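Side-chain contact in putative NADH dehydrogenase/NAD(P)H nitroreductase (Parabacteroides distasonis, PDB 3M5K), which probably acts as an FMN-dependent oxidoreductase of the nitroreductase family, binding flavin mononucleotide in a two-chain assembly: residues 51-56 and 135-140. Residues are numbered along the deposited sequence; the frame is centred on the assembly and turned at random.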
# COMPACT_ATOMS: atom_id res chain seq x y z
N GLU A 51 2.94 12.77 5.15
CA GLU A 51 3.34 13.41 6.42
C GLU A 51 2.97 12.41 7.50
O GLU A 51 1.87 11.84 7.47
CB GLU A 51 2.59 14.72 6.66
CG GLU A 51 2.79 15.79 5.59
CD GLU A 51 4.15 16.48 5.65
OE1 GLU A 51 4.86 16.34 6.68
OE2 GLU A 51 4.50 17.14 4.66
N PHE A 52 3.87 12.19 8.46
CA PHE A 52 3.70 11.23 9.52
C PHE A 52 3.62 11.93 10.88
O PHE A 52 4.54 12.69 11.25
CB PHE A 52 4.88 10.27 9.53
CG PHE A 52 4.99 9.45 8.27
CD1 PHE A 52 5.65 9.97 7.16
CD2 PHE A 52 4.38 8.21 8.17
CE1 PHE A 52 5.74 9.25 5.97
CE2 PHE A 52 4.45 7.44 6.94
CZ PHE A 52 5.14 7.97 5.87
N ILE A 53 2.54 11.68 11.62
CA ILE A 53 2.42 12.23 12.97
C ILE A 53 2.63 11.10 14.00
O ILE A 53 1.86 10.13 14.05
CB ILE A 53 1.05 12.92 13.23
CG1 ILE A 53 0.47 13.63 11.99
CG2 ILE A 53 1.12 13.85 14.52
CD1 ILE A 53 1.26 14.78 11.39
N ILE A 54 3.67 11.23 14.82
CA ILE A 54 3.92 10.29 15.90
C ILE A 54 3.18 10.86 17.15
O ILE A 54 3.48 11.96 17.61
CB ILE A 54 5.43 10.15 16.23
CG1 ILE A 54 6.27 9.70 15.00
CG2 ILE A 54 5.61 9.19 17.42
CD1 ILE A 54 7.77 9.91 15.14
N VAL A 55 2.21 10.11 17.66
CA VAL A 55 1.35 10.61 18.73
C VAL A 55 1.65 9.77 19.97
O VAL A 55 1.39 8.57 20.00
CB VAL A 55 -0.16 10.55 18.39
CG1 VAL A 55 -1.00 11.24 19.53
CG2 VAL A 55 -0.46 11.20 17.05
N THR A 56 2.24 10.43 20.96
CA THR A 56 2.48 9.83 22.27
C THR A 56 1.68 10.54 23.40
O THR A 56 1.60 10.01 24.47
CB THR A 56 3.99 9.84 22.60
OG1 THR A 56 4.50 11.18 22.46
CG2 THR A 56 4.78 8.83 21.71
N LEU A 135 -5.05 16.98 16.35
CA LEU A 135 -3.65 17.07 15.92
C LEU A 135 -3.35 18.38 15.21
O LEU A 135 -2.24 18.58 14.71
CB LEU A 135 -3.32 15.86 15.03
CG LEU A 135 -3.48 14.49 15.72
CD1 LEU A 135 -3.12 13.34 14.73
CD2 LEU A 135 -2.66 14.42 17.00
N ARG A 136 -4.32 19.28 15.17
CA ARG A 136 -4.14 20.61 14.58
C ARG A 136 -3.59 20.51 13.15
O ARG A 136 -2.67 21.23 12.75
CB ARG A 136 -3.28 21.53 15.49
CG ARG A 136 -3.94 21.82 16.83
CD ARG A 136 -2.96 22.36 17.87
NE ARG A 136 -1.78 21.51 17.98
CZ ARG A 136 -1.74 20.34 18.59
NH1 ARG A 136 -2.80 19.86 19.22
NH2 ARG A 136 -0.61 19.65 18.59
N LEU A 137 -4.20 19.63 12.36
CA LEU A 137 -3.79 19.45 10.96
C LEU A 137 -4.31 20.57 10.09
O LEU A 137 -5.50 20.83 10.08
CB LEU A 137 -4.28 18.09 10.41
CG LEU A 137 -3.78 16.89 11.20
CD1 LEU A 137 -4.33 15.57 10.56
CD2 LEU A 137 -2.25 16.82 11.39
N PRO A 138 -3.41 21.22 9.33
CA PRO A 138 -3.82 22.27 8.38
C PRO A 138 -4.82 21.72 7.36
O PRO A 138 -4.82 20.51 7.12
CB PRO A 138 -2.50 22.67 7.69
CG PRO A 138 -1.42 22.07 8.46
CD PRO A 138 -1.95 21.02 9.37
N ASP A 139 -5.56 22.63 6.74
CA ASP A 139 -6.64 22.33 5.82
C ASP A 139 -6.22 21.49 4.60
O ASP A 139 -7.01 20.72 4.06
CB ASP A 139 -7.26 23.63 5.29
CG ASP A 139 -7.87 24.46 6.39
OD1 ASP A 139 -8.70 23.92 7.13
OD2 ASP A 139 -7.48 25.64 6.50
N HIS A 140 -4.98 21.69 4.16
CA HIS A 140 -4.38 20.95 3.01
C HIS A 140 -3.73 19.60 3.38
O HIS A 140 -3.16 18.90 2.51
CB HIS A 140 -3.39 21.85 2.26
CG HIS A 140 -2.09 22.02 2.96
ND1 HIS A 140 -1.91 22.91 4.00
CD2 HIS A 140 -0.90 21.41 2.78
CE1 HIS A 140 -0.66 22.83 4.43
NE2 HIS A 140 -0.03 21.93 3.71
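Ile53 and Val55 meet Leu135 and Leu137 through methyl groups alone, with no ring or planar polar group between them. The ring of Phe52, just before Ile53 in the strand, belongs to the other face, where it packs on Ile35 and Met39 and meets Trp50 with the planes at about 50°, while near the strand's start the Glu51 carboxylate is hydrogen-bonded through OE1 to His168 of the second subunit.

Val55 CG2 faces the fork of Leu135, 3.9 Å from its CD2 and 4.1 Å from its CD1. That same Leu135 CD1 reaches Ile53 CG2 at 4.3 Å, linking the two strand residues. Ile53 uses its other branch on Leu137. With chi1 at -34°, CG1 lies beside the backbone N and carries CD1 to 4.1 Å from Leu137 CD2, the two side chains running alongside in opposite directions. All four residues are buried.

A Schellman motif at Arg136, whose phi is 53°, ends helix 125-135 and turns the chain so that Leu135 and Leu137 both bring methyls to the strand; the turn is tied back by a hydrogen bond from Arg132 NH1 to Leu137 O. The contact thus packs this helix end and the following loop against strand 50-55, an outermost strand within the chain. Helix 58-67 packs on Val55, strand 79-86 touches both leucines, and a strand of the second subunit pairs in parallel with Phe52 to Ile54, continuing the sheet across the interface.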